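Local coordinates for uncharacterized protein (PDB 4FMR) that is of unknown function but probably binds DNA, pairing an HU/IHF-like domain with an Ig-like domain of the DUF4469 family, at residues D34-M42 with R51-E62; T77-G88 with N100-A111. All coordinates share one frame; numbering follows the deposited sequence.

Contact 1 (D34-M42 with R51-E62); sequences DKEIILDRM and RETMALGIELME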
loop_
_atom_site.group_PDB
_atom_site.type_symbol
_atom_site.label_atom_id
_atom_site.label_comp_id
_atom_site.label_asym_id
_atom_site.label_seq_id
_atom_site.Cartn_x
_atom_site.Cartn_y
_atom_site.Cartn_z
ATOM N N ASP B 34 0.060 18.173 -1.778
ATOM C CA ASP B 34 1.288 17.871 -1.054
ATOM C C ASP B 34 1.184 18.435 0.357
ATOM O O ASP B 34 0.118 18.922 0.728
ATOM C CB ASP B 34 2.512 18.437 -1.806
ATOM C CG ASP B 34 2.453 19.935 -2.109
ATOM O OD1 ASP B 34 1.519 20.617 -1.604
ATOM O OD2 ASP B 34 3.309 20.415 -2.883
ATOM N N LYS B 35 2.297 18.428 1.112
ATOM C CA LYS B 35 2.363 18.895 2.500
ATOM C C LYS B 35 1.971 20.349 2.648
ATOM O O LYS B 35 1.321 20.684 3.639
ATOM C CB LYS B 35 3.757 18.679 3.102
ATOM C CG LYS B 35 3.916 17.259 3.633
ATOM C CD LYS B 35 5.175 17.069 4.490
ATOM C CE LYS B 35 6.329 16.512 3.702
ATOM N NZ LYS B 35 7.500 16.226 4.568
ATOM N N GLU B 36 2.334 21.205 1.666
ATOM C CA GLU B 36 2.030 22.631 1.690
ATOM C C GLU B 36 0.519 22.872 1.691
ATOM O O GLU B 36 0.051 23.663 2.488
ATOM C CB GLU B 36 2.688 23.369 0.505
ATOM C CG GLU B 36 2.541 24.879 0.653
ATOM C CD GLU B 36 2.813 25.799 -0.527
ATOM O OE1 GLU B 36 2.805 25.337 -1.692
ATOM O OE2 GLU B 36 2.946 27.018 -0.277
ATOM N N ILE B 37 -0.236 22.192 0.824
ATOM C CA ILE B 37 -1.697 22.346 0.733
ATOM C C ILE B 37 -2.372 21.748 2.003
ATOM O O ILE B 37 -3.283 22.370 2.570
ATOM C CB ILE B 37 -2.222 21.713 -0.593
ATOM C CG1 ILE B 37 -1.665 22.505 -1.816
ATOM C CG2 ILE B 37 -3.757 21.683 -0.633
ATOM C CD1 ILE B 37 -1.388 21.614 -3.085
ATOM N N ILE B 38 -1.889 20.567 2.457
ATOM C CA ILE B 38 -2.363 19.894 3.669
ATOM C C ILE B 38 -2.263 20.862 4.831
ATOM O O ILE B 38 -3.249 21.066 5.510
ATOM C CB ILE B 38 -1.594 18.567 3.942
ATOM C CG1 ILE B 38 -1.935 17.511 2.882
ATOM C CG2 ILE B 38 -1.860 18.037 5.381
ATOM C CD1 ILE B 38 -1.014 16.318 2.845
ATOM N N LEU B 39 -1.108 21.493 5.025
ATOM C CA LEU B 39 -0.880 22.466 6.103
ATOM C C LEU B 39 -1.808 23.671 5.982
ATOM O O LEU B 39 -2.335 24.131 6.990
ATOM C CB LEU B 39 0.592 22.931 6.106
ATOM C CG LEU B 39 1.580 21.946 6.750
ATOM C CD1 LEU B 39 3.019 22.313 6.410
ATOM C CD2 LEU B 39 1.365 21.859 8.256
ATOM N N ASP B 40 -2.011 24.181 4.763
ATOM C CA ASP B 40 -2.929 25.291 4.516
ATOM C C ASP B 40 -4.373 24.904 4.863
ATOM O O ASP B 40 -5.088 25.725 5.414
ATOM C CB ASP B 40 -2.859 25.746 3.049
ATOM C CG ASP B 40 -1.541 26.343 2.598
ATOM O OD1 ASP B 40 -0.692 26.649 3.474
ATOM O OD2 ASP B 40 -1.326 26.432 1.363
ATOM N N ARG B 41 -4.791 23.656 4.549
ATOM C CA ARG B 41 -6.159 23.203 4.823
ATOM C C ARG B 41 -6.378 22.949 6.336
ATOM O O ARG B 41 -7.502 23.150 6.838
ATOM C CB ARG B 41 -6.507 21.964 3.996
ATOM C CG ARG B 41 -6.724 22.275 2.522
ATOM C CD ARG B 41 -7.073 21.023 1.769
ATOM N NE ARG B 41 -7.158 21.246 0.323
ATOM C CZ ARG B 41 -7.476 20.303 -0.555
ATOM N NH1 ARG B 41 -7.744 19.072 -0.146
ATOM N NH2 ARG B 41 -7.539 20.587 -1.850
HETATM N N MSE B 42 -5.309 22.588 7.057
HETATM C CA MSE B 42 -5.360 22.354 8.506
HETATM C C MSE B 42 -5.643 23.668 9.232
HETATM O O MSE B 42 -6.526 23.733 10.091
HETATM C CB MSE B 42 -4.044 21.737 8.998
HETATM C CG MSE B 42 -3.888 20.273 8.644
HETATM SE SE MSE B 42 -2.065 19.658 8.980
HETATM C CE MSE B 42 -2.125 19.676 11.006
ATOM N N ARG B 51 0.608 27.539 11.941
ATOM C CA ARG B 51 1.080 26.777 10.780
ATOM C C ARG B 51 2.535 26.265 10.945
ATOM O O ARG B 51 2.816 25.131 10.566
ATOM C CB ARG B 51 0.974 27.631 9.512
ATOM C CG ARG B 51 0.990 26.768 8.261
ATOM C CD ARG B 51 1.110 27.619 7.025
ATOM N NE ARG B 51 1.077 26.823 5.793
ATOM C CZ ARG B 51 2.127 26.202 5.264
ATOM N NH1 ARG B 51 3.294 26.211 5.888
ATOM N NH2 ARG B 51 2.010 25.546 4.117
ATOM N N GLU B 52 3.437 27.093 11.503
ATOM C CA GLU B 52 4.849 26.754 11.732
ATOM C C GLU B 52 4.977 25.595 12.734
ATOM O O GLU B 52 5.863 24.754 12.573
ATOM C CB GLU B 52 5.645 27.977 12.245
ATOM C CG GLU B 52 5.767 29.138 11.262
ATOM C CD GLU B 52 4.553 30.018 10.980
ATOM O OE1 GLU B 52 3.517 29.892 11.678
ATOM O OE2 GLU B 52 4.650 30.843 10.042
ATOM N N THR B 53 4.094 25.558 13.763
ATOM C CA THR B 53 4.069 24.508 14.782
ATOM C C THR B 53 3.577 23.205 14.148
ATOM O O THR B 53 4.105 22.128 14.456
ATOM C CB THR B 53 3.202 24.940 15.993
ATOM O OG1 THR B 53 3.748 26.155 16.497
ATOM C CG2 THR B 53 3.202 23.904 17.127
HETATM N N MSE B 54 2.574 23.311 13.253
HETATM C CA MSE B 54 2.011 22.170 12.546
HETATM C C MSE B 54 3.032 21.580 11.590
HETATM O O MSE B 54 3.136 20.366 11.519
HETATM C CB MSE B 54 0.742 22.590 11.796
HETATM C CG MSE B 54 -0.402 23.057 12.712
HETATM SE SE MSE B 54 -1.077 21.635 13.876
HETATM C CE MSE B 54 0.150 21.798 15.431
ATOM N N ALA B 55 3.781 22.442 10.855
ATOM C CA ALA B 55 4.816 22.059 9.904
ATOM C C ALA B 55 5.959 21.321 10.627
ATOM O O ALA B 55 6.367 20.267 10.158
ATOM C CB ALA B 55 5.337 23.289 9.168
ATOM N N LEU B 56 6.423 21.839 11.785
ATOM C CA LEU B 56 7.439 21.208 12.619
ATOM C C LEU B 56 6.941 19.824 13.124
ATOM O O LEU B 56 7.683 18.853 13.038
ATOM C CB LEU B 56 7.826 22.132 13.794
ATOM C CG LEU B 56 8.547 21.492 15.010
ATOM C CD1 LEU B 56 9.997 21.125 14.684
ATOM C CD2 LEU B 56 8.511 22.419 16.205
ATOM N N GLY B 57 5.697 19.748 13.595
ATOM C CA GLY B 57 5.069 18.502 14.044
ATOM C C GLY B 57 5.044 17.414 12.982
ATOM O O GLY B 57 5.360 16.262 13.276
ATOM N N ILE B 58 4.707 17.779 11.728
ATOM C CA ILE B 58 4.657 16.851 10.595
ATOM C C ILE B 58 6.079 16.321 10.310
ATOM O O ILE B 58 6.216 15.103 10.178
ATOM C CB ILE B 58 3.997 17.436 9.314
ATOM C CG1 ILE B 58 2.487 17.675 9.548
ATOM C CG2 ILE B 58 4.233 16.497 8.082
ATOM C CD1 ILE B 58 1.692 18.258 8.320
ATOM N N GLU B 59 7.122 17.198 10.282
ATOM C CA GLU B 59 8.496 16.729 10.050
ATOM C C GLU B 59 8.948 15.775 11.158
ATOM O O GLU B 59 9.589 14.771 10.865
ATOM C CB GLU B 59 9.521 17.888 9.907
ATOM C CG GLU B 59 9.371 18.687 8.617
ATOM C CD GLU B 59 9.306 17.875 7.331
ATOM O OE1 GLU B 59 10.332 17.244 6.982
ATOM O OE2 GLU B 59 8.236 17.878 6.670
ATOM N N LEU B 60 8.586 16.087 12.404
ATOM C CA LEU B 60 8.898 15.332 13.607
ATOM C C LEU B 60 8.202 13.968 13.563
ATOM O O LEU B 60 8.833 12.948 13.856
ATOM C CB LEU B 60 8.446 16.168 14.828
ATOM C CG LEU B 60 8.905 15.766 16.233
ATOM C CD1 LEU B 60 10.436 15.572 16.306
ATOM C CD2 LEU B 60 8.499 16.843 17.246
HETATM N N MSE B 61 6.912 13.959 13.184
HETATM C CA MSE B 61 6.129 12.729 13.092
HETATM C C MSE B 61 6.727 11.809 11.992
HETATM O O MSE B 61 6.847 10.609 12.215
HETATM C CB MSE B 61 4.648 13.074 12.841
HETATM C CG MSE B 61 3.726 11.875 12.694
HETATM SE SE MSE B 61 3.675 11.278 10.846
HETATM C CE MSE B 61 2.838 12.858 10.011
ATOM N N GLU B 62 7.133 12.381 10.831
ATOM C CA GLU B 62 7.729 11.625 9.711
ATOM C C GLU B 62 9.065 10.983 10.103
ATOM O O GLU B 62 9.314 9.830 9.717
ATOM C CB GLU B 62 7.911 12.521 8.485
ATOM C CG GLU B 62 6.555 12.937 7.936
ATOM C CD GLU B 62 6.494 13.486 6.526
ATOM O OE1 GLU B 62 7.565 13.806 5.957
ATOM O OE2 GLU B 62 5.367 13.557 5.979
#
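The CA atoms of L39 and R51 are the nearest pair, 6.7 Å apart, between helix segments 35-42 and 51-62, whose axes come within 10.0 Å and cross at 133°, a splayed antiparallel helical hairpin. L39 is a knob in the hole formed by R51, M54, A55 and I58. Its two methyls divide the work: CD1 rests on A55 CB, while CD2 meets I58 CD1 at 3.6 Å and also reaches M54 CB. Beyond it, the selenomethionines M42 and M54 touch, CE of M42 lying 3.6 Å from SE of M54.

Charged groups flank this apolar seam. The extended R51 chain lays one guanidinium face over L39 CB and turns its edge to D40, whose OD1 takes both NE (2.9 Å) and NH2 (3.0 Å). The NE bond arrives nearly along the C-O axis, whereas NH2 comes from 41° above the carboxylate plane; NH2 also gives a weak bond to E36 O. Further along, K35 bends at chi3 (-96°) to place NZ 2.8 Å from both E59 OE2, on its syn lone pair, and E62 OE1, which it meets from above the carboxylate plane. The other oxygen of E62 accepts from G78 N of the second subunit, and I38, M42 and M54 pack on that subunit too. One lysine shared by two carboxylates probably leaves a net negative cluster, which would help to keep K35 protonated, while D40 is likely to offset the charge of R51.

Contact 2 (T77-G88 with N100-A111); sequences TGLFRGVAQFRG and NSIYVSLTQGKA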
loop_
_atom_site.group_PDB
_atom_site.type_symbol
_atom_site.label_atom_id
_atom_site.label_comp_id
_atom_site.label_asym_id
_atom_site.label_seq_id
_atom_site.Cartn_x
_atom_site.Cartn_y
_atom_site.Cartn_z
ATOM N N THR B 77 -0.994 4.463 12.290
ATOM C CA THR B 77 -1.578 5.786 12.577
ATOM C C THR B 77 -3.050 5.615 12.173
ATOM O O THR B 77 -3.436 4.523 11.756
ATOM C CB THR B 77 -0.817 6.922 11.852
ATOM O OG1 THR B 77 -1.084 6.852 10.449
ATOM C CG2 THR B 77 0.698 6.903 12.108
ATOM N N GLY B 78 -3.850 6.664 12.193
ATOM C CA GLY B 78 -5.221 6.543 11.712
ATOM C C GLY B 78 -5.282 6.450 10.195
ATOM O O GLY B 78 -6.245 5.914 9.647
ATOM N N LEU B 79 -4.241 6.946 9.496
ATOM C CA LEU B 79 -4.216 6.937 8.041
ATOM C C LEU B 79 -3.658 5.660 7.451
ATOM O O LEU B 79 -4.036 5.317 6.339
ATOM C CB LEU B 79 -3.381 8.118 7.495
ATOM C CG LEU B 79 -3.969 9.520 7.656
ATOM C CD1 LEU B 79 -3.063 10.531 7.033
ATOM C CD2 LEU B 79 -5.377 9.626 7.035
ATOM N N PHE B 80 -2.721 4.997 8.119
ATOM C CA PHE B 80 -2.090 3.807 7.543
ATOM C C PHE B 80 -1.444 2.905 8.574
ATOM O O PHE B 80 -1.097 3.341 9.662
ATOM C CB PHE B 80 -0.977 4.217 6.529
ATOM C CG PHE B 80 0.186 4.984 7.130
ATOM C CD1 PHE B 80 1.234 4.314 7.766
ATOM C CD2 PHE B 80 0.197 6.376 7.127
ATOM C CE1 PHE B 80 2.238 5.020 8.431
ATOM C CE2 PHE B 80 1.242 7.085 7.731
ATOM C CZ PHE B 80 2.247 6.400 8.393
ATOM N N ARG B 81 -1.162 1.678 8.147
ATOM C CA ARG B 81 -0.299 0.736 8.820
ATOM C C ARG B 81 0.866 0.448 7.858
ATOM O O ARG B 81 0.656 0.202 6.662
ATOM C CB ARG B 81 -1.021 -0.528 9.278
ATOM C CG ARG B 81 -0.110 -1.531 10.023
ATOM C CD ARG B 81 0.505 -2.490 9.035
ATOM N NE ARG B 81 1.044 -3.672 9.707
ATOM C CZ ARG B 81 1.442 -4.760 9.071
ATOM N NH1 ARG B 81 1.379 -4.822 7.747
ATOM N NH2 ARG B 81 1.853 -5.819 9.753
ATOM N N GLY B 82 2.085 0.511 8.387
ATOM C CA GLY B 82 3.291 0.241 7.621
ATOM C C GLY B 82 4.165 -0.788 8.299
ATOM O O GLY B 82 4.170 -0.909 9.535
ATOM N N VAL B 83 4.924 -1.516 7.481
ATOM C CA VAL B 83 5.918 -2.477 7.910
ATOM C C VAL B 83 6.943 -2.624 6.765
ATOM O O VAL B 83 6.567 -2.608 5.592
ATOM C CB VAL B 83 5.322 -3.852 8.395
ATOM C CG1 VAL B 83 4.757 -4.691 7.243
ATOM C CG2 VAL B 83 6.337 -4.656 9.223
ATOM N N ALA B 84 8.232 -2.760 7.119
ATOM C CA ALA B 84 9.299 -3.046 6.149
ATOM C C ALA B 84 9.090 -4.444 5.539
ATOM O O ALA B 84 8.684 -5.397 6.238
ATOM C CB ALA B 84 10.673 -2.979 6.831
ATOM N N GLN B 85 9.391 -4.564 4.234
ATOM C CA GLN B 85 9.329 -5.833 3.497
ATOM C C GLN B 85 10.602 -5.980 2.670
ATOM O O GLN B 85 11.260 -4.972 2.381
ATOM C CB GLN B 85 8.083 -5.895 2.589
ATOM C CG GLN B 85 6.748 -5.656 3.263
ATOM C CD GLN B 85 6.071 -6.937 3.632
ATOM O OE1 GLN B 85 6.240 -7.457 4.718
ATOM N NE2 GLN B 85 5.270 -7.466 2.732
ATOM N N PHE B 86 10.894 -7.204 2.225
ATOM C CA PHE B 86 12.080 -7.532 1.417
ATOM C C PHE B 86 11.720 -8.043 0.024
ATOM O O PHE B 86 10.700 -8.706 -0.159
ATOM C CB PHE B 86 12.931 -8.604 2.136
ATOM C CG PHE B 86 13.332 -8.189 3.535
ATOM C CD1 PHE B 86 14.171 -7.093 3.743
ATOM C CD2 PHE B 86 12.836 -8.864 4.652
ATOM C CE1 PHE B 86 14.536 -6.704 5.035
ATOM C CE2 PHE B 86 13.218 -8.482 5.942
ATOM C CZ PHE B 86 14.063 -7.402 6.123
ATOM N N ARG B 87 12.560 -7.707 -0.963
ATOM C CA ARG B 87 12.387 -8.223 -2.326
ATOM C C ARG B 87 13.571 -9.093 -2.678
ATOM O O ARG B 87 14.674 -8.874 -2.173
ATOM C CB ARG B 87 12.222 -7.119 -3.379
ATOM C CG ARG B 87 10.987 -6.252 -3.266
ATOM C CD ARG B 87 10.794 -5.420 -4.527
ATOM N NE ARG B 87 10.235 -4.086 -4.263
ATOM C CZ ARG B 87 8.936 -3.807 -4.192
ATOM N NH1 ARG B 87 8.033 -4.770 -4.328
ATOM N NH2 ARG B 87 8.531 -2.570 -3.944
ATOM N N GLY B 88 13.333 -10.069 -3.542
ATOM C CA GLY B 88 14.367 -10.953 -4.043
ATOM C C GLY B 88 14.676 -12.139 -3.172
ATOM O O GLY B 88 14.389 -12.155 -1.972
ATOM N N ASN B 100 18.739 -7.802 -3.715
ATOM C CA ASN B 100 17.745 -7.602 -2.662
ATOM C C ASN B 100 17.543 -6.147 -2.364
ATOM O O ASN B 100 18.480 -5.349 -2.455
ATOM C CB ASN B 100 18.155 -8.332 -1.379
ATOM C CG ASN B 100 18.381 -9.809 -1.535
ATOM O OD1 ASN B 100 19.495 -10.300 -1.309
ATOM N ND2 ASN B 100 17.327 -10.548 -1.897
ATOM N N SER B 101 16.308 -5.811 -1.987
ATOM C CA SER B 101 15.912 -4.462 -1.624
ATOM C C SER B 101 14.856 -4.471 -0.517
ATOM O O SER B 101 14.189 -5.479 -0.250
ATOM C CB SER B 101 15.395 -3.695 -2.844
ATOM O OG SER B 101 14.255 -4.291 -3.441
ATOM N N ILE B 102 14.760 -3.325 0.151
ATOM C CA ILE B 102 13.811 -3.005 1.191
ATOM C C ILE B 102 12.790 -2.037 0.612
ATOM O O ILE B 102 13.135 -1.169 -0.188
ATOM C CB ILE B 102 14.523 -2.395 2.438
ATOM C CG1 ILE B 102 15.725 -3.235 2.928
ATOM C CG2 ILE B 102 13.527 -2.058 3.581
ATOM C CD1 ILE B 102 16.682 -2.453 3.921
ATOM N N TYR B 103 11.534 -2.191 1.023
ATOM C CA TYR B 103 10.451 -1.269 0.743
ATOM C C TYR B 103 9.552 -1.311 1.955
ATOM O O TYR B 103 9.710 -2.173 2.832
ATOM C CB TYR B 103 9.704 -1.558 -0.581
ATOM C CG TYR B 103 8.854 -2.811 -0.565
ATOM C CD1 TYR B 103 9.415 -4.065 -0.812
ATOM C CD2 TYR B 103 7.481 -2.744 -0.328
ATOM C CE1 TYR B 103 8.628 -5.221 -0.828
ATOM C CE2 TYR B 103 6.690 -3.894 -0.321
ATOM C CZ TYR B 103 7.263 -5.125 -0.596
ATOM O OH TYR B 103 6.473 -6.244 -0.594
ATOM N N VAL B 104 8.639 -0.359 2.028
ATOM C CA VAL B 104 7.665 -0.319 3.106
ATOM C C VAL B 104 6.318 -0.580 2.467
ATOM O O VAL B 104 5.915 0.114 1.529
ATOM C CB VAL B 104 7.717 1.019 3.913
ATOM C CG1 VAL B 104 6.577 1.123 4.932
ATOM C CG2 VAL B 104 9.057 1.191 4.597
ATOM N N SER B 105 5.654 -1.594 2.950
ATOM C CA SER B 105 4.302 -1.939 2.522
ATOM C C SER B 105 3.304 -1.126 3.343
ATOM O O SER B 105 3.390 -1.127 4.576
ATOM C CB SER B 105 4.052 -3.429 2.697
ATOM O OG SER B 105 2.844 -3.726 2.023
ATOM N N LEU B 106 2.386 -0.415 2.678
ATOM C CA LEU B 106 1.445 0.433 3.380
ATOM C C LEU B 106 0.017 0.025 3.111
ATOM O O LEU B 106 -0.343 -0.308 1.987
ATOM C CB LEU B 106 1.656 1.916 3.013
ATOM C CG LEU B 106 3.026 2.510 3.377
ATOM C CD1 LEU B 106 3.329 3.657 2.515
ATOM C CD2 LEU B 106 3.108 2.913 4.867
ATOM N N THR B 107 -0.802 0.025 4.168
ATOM C CA THR B 107 -2.215 -0.310 4.030
ATOM C C THR B 107 -3.027 0.813 4.698
ATOM O O THR B 107 -2.509 1.482 5.592
ATOM C CB THR B 107 -2.541 -1.722 4.557
ATOM O OG1 THR B 107 -3.876 -2.033 4.157
ATOM C CG2 THR B 107 -2.423 -1.846 6.075
ATOM N N GLN B 108 -4.276 1.038 4.249
ATOM C CA GLN B 108 -5.126 2.093 4.819
ATOM C C GLN B 108 -5.427 1.817 6.321
ATOM O O GLN B 108 -5.581 0.661 6.738
ATOM C CB GLN B 108 -6.434 2.240 4.014
ATOM C CG GLN B 108 -7.338 0.981 4.024
ATOM C CD GLN B 108 -8.626 1.153 3.248
ATOM O OE1 GLN B 108 -8.666 1.754 2.174
ATOM N NE2 GLN B 108 -9.704 0.582 3.753
ATOM N N GLY B 109 -5.461 2.883 7.109
ATOM C CA GLY B 109 -5.761 2.804 8.531
ATOM C C GLY B 109 -7.233 3.048 8.819
ATOM O O GLY B 109 -8.038 3.234 7.902
ATOM N N LYS B 110 -7.579 3.096 10.108
ATOM C CA LYS B 110 -8.936 3.266 10.607
ATOM C C LYS B 110 -9.604 4.574 10.125
ATOM O O LYS B 110 -10.782 4.529 9.794
ATOM C CB LYS B 110 -8.961 3.221 12.148
ATOM C CG LYS B 110 -10.378 2.997 12.684
ATOM C CD LYS B 110 -10.548 3.239 14.168
ATOM C CE LYS B 110 -12.010 3.053 14.526
ATOM N NZ LYS B 110 -12.221 3.149 15.996
ATOM N N ALA B 111 -8.894 5.712 10.129
ATOM C CA ALA B 111 -9.448 7.019 9.715
ATOM C C ALA B 111 -9.922 6.976 8.266
ATOM O O ALA B 111 -10.969 7.543 7.968
ATOM C CB ALA B 111 -8.424 8.137 9.896
HETATM O O HOH W 1 -5.514 2.107 12.041
HETATM O O HOH W 2 1.145 -2.896 5.555
HETATM O O HOH W 3 3.982 -7.417 0.493
HETATM O O HOH W 4 7.979 -8.665 -0.731
HETATM O O HOH W 5 12.324 -2.337 -3.535
#
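Backbone hydrogen bonds join R81 with T107 and Q85 with Y103 across the antiparallel beta-ribbon 80-87/101-108, the arm expected of an HU/IHF-like domain; Q85 N reaches Y103 O at 2.8 Å. At the distal end, N100 ND2 donates to R87 O in the carbonyl plane, on a lone pair (169° at the hydrogen), while N100 OD1 accepts from D96 N. Near the base, A111 N, in the first turn of the next helix, bonds to G78 O at 2.7 Å.

On the face bearing Q85, R87 and Y103, the tyrosine ring is sandwiched. The R87 guanidinium lies flat on one side, planes 9° apart and CZ 3.7 Å from the Y103 ring centroid, a cation-pi stack; Q85 CB makes a CH-pi contact with the opposite side. Y103 CG stands between its backbone N and carbonyl carbon (chi1 70°), which brings the ring across the neighbouring strand. A leucine in its place would probably leave the R87 guanidinium without its flat stacking partner and less restrained, held on this strand pair mainly through the water shared with S101 OG.

S105 OG bonds to D145 of the second subunit, and R81 NE pairs with E210 there. The other face, bearing A84, F86, I102, V104 and L106, is apolar; at its base F80 lies alongside L106 and also on V65 of helix 51-70, and the edge of the F86 ring meets I102 CG1. Water 4 bridges F86 O, at 2.8 Å, and Y103 OH.

Overall arrangement
Both contacts belong to the HU/IHF-like part of the chain and follow one another in sequence, with centres 22 Å apart and nearest atoms about 5 Å apart, so neither touches the other. Each is partly buried. Contact 1 joins two helices chiefly through side chains, burying 515 Å² around an apolar seam edged by ion pairs; contact 2 is tied mainly by main-chain bonds and buries 1039 Å². Helix 51-70 links them, since its early turns form contact 1 and its later residues V65, L69 and M70 cover the apolar face of the ribbon. The second subunit reaches both: through apolar packing plus a salt bridge from R41 and a hydrogen bond to E62 at the helices, and largely through polar groups at the ribbon.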